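Local coordinates for 450aa long hypothetical fmu protein (Pyrococcus horikoshii, PDB 2YXL) that probably methylates cytosine at carbon 5 in RNA, using S-adenosyl-L-methionine as methyl donor, at residues L413-K417 and L425-M429. Numbering follows the deposited sequence.
Sequences LVPLK and LEGTM
Residues L425-T428 form a type II beta turn: E426 sits at phi/psi -64/129°, G427 at 110/-18°, and T428 N bonds back to L425 O at 3.1 Å. T428, chi1 p (65°), doubles that closure with its hydroxyl, OG1 donating to L425 O at 2.5 Å. Segment 413-416, extended, with K417 turning off at -127/-50°, passes across this turn, P415 CA lying 3.8 Å from G427 CA, and one weak hydrogen bond joins the two: L416 N to G427 O, 3.1 Å with an N-H...O angle of 127°. A side chain at G427 would clash twice, with the carbonyl oxygen of E426 and with L413 CD2, 2.9 Å from an ideal CB. L413, chi1 t and chi2 p, sends that CD2 over the turn, to 3.3 Å from E426 O, 3.8 Å from T428 CG2 and 3.9 Å from L425 CD2. Both segments adjoin strand 441-447 of the Rossmann-like methyltransferase sheet: backbone bonds tie V414 to L445 and M429 to Y443, and strand 429-431, which starts at M429, pairs antiparallel with 441-447. L425 (t, p) also packs on helix 398-407. L416 has an off-well chi1 of -99°, and its CB meets M429 CB at 4.1 Å; M429, chi1 and chi2 t, runs extended to SD, 3.6 Å from K417 O, with chi3 p turning CE aside, while the CA-to-CB bonds of V414, P415 and K417 point away from 425-429.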
ATOM      1  N   LEU A 413      10.383  21.214 -16.891  1.00 37.34           N
ATOM      2  CA  LEU A 413      10.115  20.897 -15.496  1.00 37.21           C
ATOM      3  C   LEU A 413       9.745  22.151 -14.701  1.00 37.25           C
ATOM      4  O   LEU A 413      10.513  23.119 -14.652  1.00 37.25           O
ATOM      5  CB  LEU A 413      11.334  20.196 -14.886  1.00 37.21           C
ATOM      6  CG  LEU A 413      11.194  19.346 -13.622  1.00 37.18           C
ATOM      7  CD1 LEU A 413      10.198  18.210 -13.809  1.00 36.99           C
ATOM      8  CD2 LEU A 413      12.554  18.797 -13.236  1.00 37.13           C
ATOM      9  N   VAL A 414       8.553  22.131 -14.102  1.00 37.16           N
ATOM     10  CA  VAL A 414       8.093  23.219 -13.236  1.00 36.96           C
ATOM     11  C   VAL A 414       8.584  22.920 -11.820  1.00 36.96           C
ATOM     12  O   VAL A 414       8.180  21.918 -11.229  1.00 36.84           O
ATOM     13  CB  VAL A 414       6.545  23.366 -13.242  1.00 36.90           C
ATOM     14  CG1 VAL A 414       6.113  24.587 -12.434  1.00 36.61           C
ATOM     15  CG2 VAL A 414       6.008  23.454 -14.662  1.00 36.66           C
ATOM     16  N   PRO A 415       9.461  23.791 -11.276  1.00 37.00           N
ATOM     17  CA  PRO A 415      10.116  23.552  -9.986  1.00 37.02           C
ATOM     18  C   PRO A 415       9.121  23.339  -8.848  1.00 37.11           C
ATOM     19  O   PRO A 415       8.120  24.055  -8.757  1.00 37.16           O
ATOM     20  CB  PRO A 415      10.925  24.833  -9.758  1.00 37.03           C
ATOM     21  CG  PRO A 415      11.127  25.402 -11.113  1.00 36.91           C
ATOM     22  CD  PRO A 415       9.878  25.076 -11.866  1.00 36.89           C
ATOM     23  N   LEU A 416       9.403  22.350  -8.004  1.00 37.17           N
ATOM     24  CA  LEU A 416       8.562  22.007  -6.862  1.00 37.31           C
ATOM     25  C   LEU A 416       9.346  22.110  -5.558  1.00 37.35           C
ATOM     26  O   LEU A 416      10.488  21.652  -5.481  1.00 37.45           O
ATOM     27  CB  LEU A 416       8.014  20.582  -7.022  1.00 37.33           C
ATOM     28  CG  LEU A 416       6.590  20.326  -7.539  1.00 37.31           C
ATOM     29  CD1 LEU A 416       6.132  21.328  -8.591  1.00 37.41           C
ATOM     30  CD2 LEU A 416       6.480  18.909  -8.073  1.00 37.36           C
ATOM     31  N   LYS A 417       8.734  22.713  -4.538  1.00 37.40           N
ATOM     32  CA  LYS A 417       9.357  22.793  -3.212  1.00 37.40           C
ATOM     33  C   LYS A 417       8.454  22.266  -2.091  1.00 37.05           C
ATOM     34  O   LYS A 417       8.881  21.433  -1.293  1.00 37.33           O
ATOM     35  CB  LYS A 417       9.841  24.217  -2.909  1.00 37.55           C
ATOM     36  CG  LYS A 417      11.210  24.283  -2.209  1.00 38.44           C
ATOM     37  CD  LYS A 417      11.126  24.316  -0.671  1.00 39.43           C
ATOM     38  CE  LYS A 417      11.238  22.930  -0.021  1.00 40.08           C
ATOM     39  NZ  LYS A 417      12.528  22.219  -0.284  1.00 40.59           N
ATOM     40  N   LEU A 425      16.789  14.950  -9.318  1.00 35.45           N
ATOM     41  CA  LEU A 425      16.765  15.920 -10.403  1.00 35.59           C
ATOM     42  C   LEU A 425      16.107  17.190  -9.869  1.00 35.70           C
ATOM     43  O   LEU A 425      15.005  17.130  -9.319  1.00 35.95           O
ATOM     44  CB  LEU A 425      15.980  15.366 -11.595  1.00 35.53           C
ATOM     45  CG  LEU A 425      15.815  16.243 -12.839  1.00 35.76           C
ATOM     46  CD1 LEU A 425      17.131  16.399 -13.595  1.00 35.56           C
ATOM     47  CD2 LEU A 425      14.744  15.656 -13.740  1.00 35.75           C
ATOM     48  N   GLU A 426      16.779  18.330 -10.014  1.00 35.64           N
ATOM     49  CA  GLU A 426      16.275  19.586  -9.458  1.00 35.70           C
ATOM     50  C   GLU A 426      14.962  20.028 -10.104  1.00 35.53           C
ATOM     51  O   GLU A 426      14.853  20.103 -11.329  1.00 35.57           O
ATOM     52  CB  GLU A 426      17.324  20.701  -9.541  1.00 35.82           C
ATOM     53  CG  GLU A 426      18.355  20.660  -8.415  1.00 36.37           C
ATOM     54  CD  GLU A 426      18.908  22.033  -8.050  1.00 37.23           C
ATOM     55  OE1 GLU A 426      19.716  22.108  -7.098  1.00 37.66           O
ATOM     56  OE2 GLU A 426      18.541  23.036  -8.702  1.00 37.41           O
ATOM     57  N   GLY A 427      13.977  20.321  -9.259  1.00 35.29           N
ATOM     58  CA  GLY A 427      12.631  20.668  -9.712  1.00 34.86           C
ATOM     59  C   GLY A 427      11.632  19.574  -9.379  1.00 34.62           C
ATOM     60  O   GLY A 427      10.419  19.804  -9.388  1.00 34.49           O
ATOM     61  N   THR A 428      12.152  18.378  -9.097  1.00 34.24           N
ATOM     62  CA  THR A 428      11.329  17.243  -8.689  1.00 33.98           C
ATOM     63  C   THR A 428      11.298  17.131  -7.169  1.00 33.78           C
ATOM     64  O   THR A 428      12.194  17.625  -6.480  1.00 33.78           O
ATOM     65  CB  THR A 428      11.820  15.900  -9.301  1.00 34.08           C
ATOM     66  OG1 THR A 428      13.116  15.564  -8.787  1.00 33.80           O
ATOM     67  CG2 THR A 428      11.865  15.976 -10.825  1.00 33.85           C
ATOM     68  N   MET A 429      10.267  16.468  -6.657  1.00 33.45           N
ATOM     69  CA  MET A 429      10.044  16.387  -5.223  1.00 33.04           C
ATOM     70  C   MET A 429       9.900  14.942  -4.767  1.00 32.98           C
ATOM     71  O   MET A 429       9.306  14.121  -5.465  1.00 32.87           O
ATOM     72  CB  MET A 429       8.801  17.196  -4.849  1.00 33.04           C
ATOM     73  CG  MET A 429       8.562  17.360  -3.357  1.00 32.53           C
ATOM     74  SD  MET A 429       7.342  18.636  -3.000  1.00 32.68           S
ATOM     75  CE  MET A 429       5.848  17.924  -3.691  1.00 32.28           C
TER